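Local coordinates for protein interferon-inducible and double-stranded-dependent eIF-2kinase (PDB 4KMF) that binds left-handed Z-DNA through the Zalpha domain described here and, as a whole protein kinase, probably phosphorylates the translation initiation factor eIF-2alpha, at residues R38-L43 and P57-M62. Numbering follows the deposited sequence.
With nucleotides of chain B.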
ATOM      1  N   ARG A  38      -3.879   1.303   9.808  1.00 15.81           N
ATOM      2  CA  ARG A  38      -3.469   0.105  10.552  1.00 16.93           C
ATOM      3  C   ARG A  38      -4.344  -0.044  11.818  1.00 16.69           C
ATOM      4  O   ARG A  38      -4.936  -1.091  12.068  1.00 16.72           O
ATOM      5  CB  ARG A  38      -1.989   0.190  10.918  1.00 16.59           C
ATOM      6  CG  ARG A  38      -1.548  -1.006  11.750  1.00 20.22           C
ATOM      7  CD  ARG A  38      -0.040  -1.001  11.948  1.00 29.53           C
ATOM      8  NE  ARG A  38       0.351  -0.354  13.188  1.00 36.89           N
ATOM      9  CZ  ARG A  38       1.098   0.754  13.278  1.00 41.18           C
ATOM     10  NH1 ARG A  38       1.567   1.354  12.176  1.00 42.07           N
ATOM     11  NH2 ARG A  38       1.392   1.258  14.487  1.00 42.65           N
ATOM     12  N   HIS A  39      -4.448   1.031  12.583  1.00 17.05           N
ATOM     13  CA  HIS A  39      -5.260   1.020  13.787  1.00 17.41           C
ATOM     14  C   HIS A  39      -6.744   0.845  13.533  1.00 16.47           C
ATOM     15  O   HIS A  39      -7.401   0.102  14.266  1.00 15.04           O
ATOM     16  CB  HIS A  39      -4.984   2.255  14.638  1.00 18.07           C
ATOM     17  CG  HIS A  39      -3.588   2.307  15.167  1.00 21.16           C
ATOM     18  ND1 HIS A  39      -3.012   1.260  15.863  1.00 23.34           N
ATOM     19  CD2 HIS A  39      -2.639   3.265  15.077  1.00 25.23           C
ATOM     20  CE1 HIS A  39      -1.774   1.582  16.195  1.00 27.38           C
ATOM     21  NE2 HIS A  39      -1.521   2.794  15.730  1.00 26.49           N
ATOM     22  N   LEU A  40      -7.289   1.523  12.520  1.00 16.07           N
ATOM     23  CA  LEU A  40      -8.730   1.394  12.222  1.00 15.64           C
ATOM     24  C   LEU A  40      -9.093  -0.063  11.867  1.00 15.78           C
ATOM     25  O   LEU A  40     -10.107  -0.581  12.330  1.00 15.83           O
ATOM     26  CB  LEU A  40      -9.135   2.319  11.069  1.00 14.00           C
ATOM     27  CG  LEU A  40      -9.237   3.792  11.509  1.00 16.49           C
ATOM     28  CD1 LEU A  40      -9.402   4.728  10.306  1.00 16.97           C
ATOM     29  CD2 LEU A  40     -10.334   3.978  12.555  1.00 17.92           C
ATOM     30  N   TYR A  41      -8.266  -0.717  11.043  1.00 15.87           N
ATOM     31  CA  TYR A  41      -8.560  -2.100  10.669  1.00 16.08           C
ATOM     32  C   TYR A  41      -8.356  -3.074  11.833  1.00 17.31           C
ATOM     33  O   TYR A  41      -9.130  -4.029  11.943  1.00 17.20           O
ATOM     34  CB  TYR A  41      -7.812  -2.528   9.390  1.00 16.18           C
ATOM     35  CG  TYR A  41      -8.449  -1.949   8.132  1.00 15.04           C
ATOM     36  CD1 TYR A  41      -8.036  -0.695   7.627  1.00 13.47           C
ATOM     37  CD2 TYR A  41      -9.466  -2.629   7.460  1.00 16.01           C
ATOM     38  CE1 TYR A  41      -8.624  -0.136   6.489  1.00 13.64           C
ATOM     39  CE2 TYR A  41     -10.071  -2.069   6.313  1.00 15.78           C
ATOM     40  CZ  TYR A  41      -9.648  -0.811   5.844  1.00 14.41           C
ATOM     41  OH  TYR A  41     -10.260  -0.278   4.718  1.00 16.06           O
ATOM     42  N   ASN A  42      -7.378  -2.819  12.725  1.00 17.17           N
ATOM     43  CA  ASN A  42      -7.278  -3.621  13.977  1.00 17.77           C
ATOM     44  C   ASN A  42      -8.524  -3.414  14.828  1.00 17.93           C
ATOM     45  O   ASN A  42      -9.092  -4.381  15.342  1.00 18.77           O
ATOM     46  CB  ASN A  42      -6.093  -3.173  14.853  1.00 18.55           C
ATOM     47  CG  ASN A  42      -4.745  -3.513  14.274  1.00 20.51           C
ATOM     48  OD1 ASN A  42      -4.610  -4.413  13.463  1.00 23.03           O
ATOM     49  ND2 ASN A  42      -3.719  -2.824  14.759  1.00 24.52           N
ATOM     50  N   LEU A  43      -8.960  -2.154  14.956  1.00 18.27           N
ATOM     51  CA  LEU A  43     -10.180  -1.821  15.707  1.00 17.78           C
ATOM     52  C   LEU A  43     -11.410  -2.473  15.085  1.00 18.12           C
ATOM     53  O   LEU A  43     -12.363  -2.782  15.772  1.00 19.28           O
ATOM     54  CB  LEU A  43     -10.355  -0.303  15.831  1.00 17.41           C
ATOM     55  CG  LEU A  43      -9.446   0.407  16.823  1.00 16.57           C
ATOM     56  CD1 LEU A  43      -9.555   1.898  16.647  1.00 18.64           C
ATOM     57  CD2 LEU A  43      -9.835  -0.009  18.260  1.00 17.51           C
ATOM     58  N   PRO A  57     -13.662   5.104   2.732  1.00 22.41           N
ATOM     59  CA  PRO A  57     -14.502   4.532   3.800  1.00 21.61           C
ATOM     60  C   PRO A  57     -14.734   5.512   4.927  1.00 20.70           C
ATOM     61  O   PRO A  57     -13.822   6.274   5.296  1.00 20.59           O
ATOM     62  CB  PRO A  57     -13.689   3.337   4.316  1.00 22.91           C
ATOM     63  CG  PRO A  57     -12.536   3.143   3.311  1.00 23.14           C
ATOM     64  CD  PRO A  57     -12.353   4.434   2.593  1.00 22.26           C
ATOM     65  N   VAL A  58     -15.954   5.486   5.452  1.00 19.99           N
ATOM     66  CA  VAL A  58     -16.349   6.295   6.608  1.00 19.84           C
ATOM     67  C   VAL A  58     -16.369   5.365   7.821  1.00 19.83           C
ATOM     68  O   VAL A  58     -16.912   4.239   7.757  1.00 21.88           O
ATOM     69  CB  VAL A  58     -17.713   6.965   6.360  1.00 19.93           C
ATOM     70  CG1 VAL A  58     -18.221   7.657   7.617  1.00 21.00           C
ATOM     71  CG2 VAL A  58     -17.606   7.934   5.197  1.00 20.44           C
ATOM     72  N   TRP A  59     -15.733   5.795   8.907  1.00 18.77           N
ATOM     73  CA  TRP A  59     -15.533   4.920  10.069  1.00 18.67           C
ATOM     74  C   TRP A  59     -16.389   5.418  11.197  1.00 19.51           C
ATOM     75  O   TRP A  59     -16.545   6.644  11.363  1.00 19.76           O
ATOM     76  CB  TRP A  59     -14.083   4.958  10.506  1.00 17.71           C
ATOM     77  CG  TRP A  59     -13.175   4.326   9.492  1.00 16.36           C
ATOM     78  CD1 TRP A  59     -12.529   4.951   8.446  1.00 16.11           C
ATOM     79  CD2 TRP A  59     -12.814   2.946   9.433  1.00 17.49           C
ATOM     80  NE1 TRP A  59     -11.801   4.023   7.725  1.00 16.54           N
ATOM     81  CE2 TRP A  59     -11.953   2.791   8.314  1.00 15.94           C
ATOM     82  CE3 TRP A  59     -13.143   1.802  10.223  1.00 15.38           C
ATOM     83  CZ2 TRP A  59     -11.389   1.535   7.966  1.00 19.65           C
ATOM     84  CZ3 TRP A  59     -12.582   0.567   9.887  1.00 15.78           C
ATOM     85  CH2 TRP A  59     -11.705   0.447   8.763  1.00 17.14           C
ATOM     86  N   ASP A  60     -16.958   4.493  11.961  1.00 19.98           N
ATOM     87  CA  ASP A  60     -17.682   4.898  13.167  1.00 21.54           C
ATOM     88  C   ASP A  60     -17.629   3.807  14.220  1.00 22.55           C
ATOM     89  O   ASP A  60     -17.152   2.701  13.963  1.00 21.64           O
ATOM     90  CB  ASP A  60     -19.134   5.215  12.815  1.00 22.24           C
ATOM     91  CG  ASP A  60     -19.772   6.127  13.812  1.00 25.41           C
ATOM     92  OD1 ASP A  60     -20.944   6.438  13.592  1.00 29.28           O
ATOM     93  OD2 ASP A  60     -19.101   6.562  14.792  1.00 27.94           O
ATOM     94  N   LEU A  61     -18.108   4.136  15.419  1.00 23.47           N
ATOM     95  CA  LEU A  61     -18.112   3.207  16.545  1.00 25.13           C
ATOM     96  C   LEU A  61     -19.162   2.113  16.420  1.00 25.85           C
ATOM     97  O   LEU A  61     -20.285   2.381  16.013  1.00 26.63           O
ATOM     98  CB  LEU A  61     -18.338   3.981  17.851  1.00 24.83           C
ATOM     99  CG  LEU A  61     -17.297   5.043  18.199  1.00 24.93           C
ATOM    100  CD1 LEU A  61     -17.706   5.750  19.427  1.00 26.23           C
ATOM    101  CD2 LEU A  61     -15.910   4.434  18.414  1.00 26.30           C
ATOM    102  N   MET A  62     -18.796   0.878  16.763  1.00 27.97           N
ATOM    103  CA  MET A  62     -19.763  -0.215  16.862  1.00 29.66           C
ATOM    104  C   MET A  62     -20.749   0.065  17.985  1.00 30.38           C
ATOM    105  O   MET A  62     -20.362   0.658  18.986  1.00 31.55           O
ATOM    106  CB  MET A  62     -19.064  -1.532  17.136  1.00 30.56           C
ATOM    107  CG  MET A  62     -18.572  -2.218  15.927  1.00 34.96           C
ATOM    108  SD  MET A  62     -19.868  -3.007  14.948  1.00 44.62           S
ATOM    109  CE  MET A  62     -18.792  -3.774  13.734  1.00 44.68           C
TER
ATOM    110  P    DG B   5      -2.915   2.709   3.917  1.00 18.98           P
ATOM    111  OP1  DG B   5      -3.716   3.929   4.059  1.00 18.71           O
ATOM    112  OP2  DG B   5      -1.432   2.771   3.748  1.00 21.56           O
ATOM    113  O5'  DG B   5      -3.218   1.717   5.132  1.00 17.92           O
ATOM    114  C5'  DG B   5      -2.513   0.477   5.236  1.00 16.94           C
ATOM    115  C4'  DG B   5      -3.170  -0.294   6.356  1.00 18.28           C
ATOM    116  O4'  DG B   5      -4.558  -0.579   6.069  1.00 18.38           O
ATOM    117  C3'  DG B   5      -2.488  -1.622   6.589  1.00 21.30           C
ATOM    118  O3'  DG B   5      -1.677  -1.395   7.731  1.00 22.83           O
ATOM    119  C2'  DG B   5      -3.612  -2.586   6.935  1.00 18.52           C
ATOM    120  C1'  DG B   5      -4.880  -1.909   6.471  1.00 19.26           C
ATOM    121  N9   DG B   5      -5.468  -2.517   5.272  1.00 17.40           N
ATOM    122  C8   DG B   5      -6.772  -2.947   5.130  1.00 17.92           C
ATOM    123  N7   DG B   5      -7.037  -3.418   3.946  1.00 17.23           N
ATOM    124  C5   DG B   5      -5.824  -3.317   3.250  1.00 17.46           C
ATOM    125  C6   DG B   5      -5.530  -3.660   1.901  1.00 16.85           C
ATOM    126  O6   DG B   5      -6.331  -4.154   1.087  1.00 17.63           O
ATOM    127  N1   DG B   5      -4.194  -3.404   1.544  1.00 16.26           N
ATOM    128  C2   DG B   5      -3.264  -2.860   2.417  1.00 16.74           C
ATOM    129  N2   DG B   5      -2.033  -2.658   1.919  1.00 18.56           N
ATOM    130  N3   DG B   5      -3.556  -2.475   3.695  1.00 17.69           N
ATOM    131  C4   DG B   5      -4.841  -2.774   4.056  1.00 16.70           C
ATOM    132  P    DC B   4      -8.597   2.155   2.655  1.00 17.70           P
ATOM    133  OP1  DC B   4      -9.095   2.054   4.047  1.00 17.42           O
ATOM    134  OP2  DC B   4      -8.005   3.428   2.261  1.00 18.03           O
ATOM    135  O5'  DC B   4      -7.559   0.999   2.335  1.00 17.83           O
ATOM    136  C5'  DC B   4      -6.712   0.429   3.367  1.00 16.20           C
ATOM    137  C4'  DC B   4      -5.280   0.371   2.824  1.00 16.36           C
ATOM    138  O4'  DC B   4      -5.213  -0.548   1.703  1.00 17.49           O
ATOM    139  C3'  DC B   4      -4.731   1.689   2.277  1.00 15.49           C
ATOM    140  O3'  DC B   4      -3.350   1.849   2.633  1.00 17.70           O
ATOM    141  C2'  DC B   4      -4.854   1.548   0.770  1.00 14.34           C
ATOM    142  C1'  DC B   4      -4.500   0.085   0.648  1.00 15.75           C
ATOM    143  N1   DC B   4      -4.905  -0.485  -0.645  1.00 15.50           N
ATOM    144  C2   DC B   4      -4.036  -0.391  -1.739  1.00 14.84           C
ATOM    145  O2   DC B   4      -2.948   0.162  -1.600  1.00 14.93           O
ATOM    146  N3   DC B   4      -4.419  -0.932  -2.929  1.00 15.13           N
ATOM    147  C4   DC B   4      -5.627  -1.510  -3.048  1.00 15.50           C
ATOM    148  N4   DC B   4      -5.953  -2.057  -4.208  1.00 15.78           N
ATOM    149  C5   DC B   4      -6.530  -1.625  -1.936  1.00 15.74           C
ATOM    150  C6   DC B   4      -6.142  -1.092  -0.769  1.00 16.36           C
ATOM    151  P    DG B   3     -10.411   6.384  -1.629  1.00 18.63           P
ATOM    152  OP1  DG B   3     -11.520   7.152  -2.221  1.00 21.02           O
ATOM    153  OP2  DG B   3      -9.678   7.010  -0.494  1.00 20.24           O
ATOM    154  O5'  DG B   3     -10.935   4.924  -1.191  1.00 19.17           O
ATOM    155  C5'  DG B   3     -10.014   4.014  -0.630  1.00 17.28           C
ATOM    156  C4'  DG B   3     -10.625   2.639  -0.421  1.00 18.28           C
ATOM    157  O4'  DG B   3     -10.885   2.022  -1.703  1.00 16.16           O
ATOM    158  C3'  DG B   3      -9.607   1.721   0.232  1.00 18.25           C
ATOM    159  O3'  DG B   3      -9.791   1.767   1.659  1.00 18.03           O
ATOM    160  C2'  DG B   3      -9.891   0.328  -0.320  1.00 19.17           C
ATOM    161  C1'  DG B   3     -10.629   0.603  -1.623  1.00 17.90           C
ATOM    162  N9   DG B   3      -9.910   0.315  -2.838  1.00 17.55           N
ATOM    163  C8   DG B   3     -10.357  -0.439  -3.892  1.00 16.71           C
ATOM    164  N7   DG B   3      -9.492  -0.453  -4.889  1.00 17.55           N
ATOM    165  C5   DG B   3      -8.430   0.344  -4.468  1.00 18.32           C
ATOM    166  C6   DG B   3      -7.225   0.717  -5.130  1.00 18.41           C
ATOM    167  O6   DG B   3      -6.810   0.371  -6.264  1.00 21.00           O
ATOM    168  N1   DG B   3      -6.428   1.542  -4.335  1.00 17.94           N
ATOM    169  C2   DG B   3      -6.746   1.997  -3.077  1.00 16.69           C
ATOM    170  N2   DG B   3      -5.838   2.775  -2.453  1.00 16.43           N
ATOM    171  N3   DG B   3      -7.887   1.668  -2.457  1.00 16.09           N
ATOM    172  C4   DG B   3      -8.683   0.838  -3.199  1.00 16.88           C
TER
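Tyr41 and Trp59 form a T-shaped stack: the edge of the Trp59 six-membered ring points at the face of Tyr41, with centroids 4.9 Å apart and planes at 84°. Followed outward, Tyr41 CB only approaches C1' of DG5 of chain B; CD1 lies 3.6 Å from both C1' and C8 of that nucleotide, and CG and CD2 run past C8, which is over the ring centre. On the opposite face, CE1 meets Trp59 CZ2 at 3.6 Å, and CZ and CE2 abut CZ2 and CH2. At the tip, Tyr41 OH donates a hydrogen bond of 2.7 Å to OP1 of DC4 of chain B, which lies in the phenol plane. Indole and guanine confine the ring between its two faces, and the bond to OP1 helps set where the hydroxyl sits. A tyrosine against the C8 side of a syn guanine, backed by tryptophan, is characteristic of Zalpha domains bound to Z-DNA. Pro57 CG makes a van der Waals contact with the DNA backbone, 3.5 Å from O3' of DG3 of chain B.

Leu40 covers one indole face: CB lies over the six-membered ring, while CD1 makes a CH-pi contact 3.6 Å from the five-membered centroid, 9° off its normal. Trp59 CG, anti to the carbonyl carbon (chi1 -68°), lays the indole against Leu40 with CZ2 and CH2 reaching Tyr41. Replacing Trp59 by an alanine would probably strip Tyr41 of the indole edge and Leu40 CD1 of its pi face, leaving the phenol freer to tilt.

The contact packs recognition helix 33-45 of this winged helix-turn-helix domain against strand 58-61, central in its antiparallel sheet; Leu40 also reaches helices 2-17 and 22-29, while Trp59 touches strand 49-51.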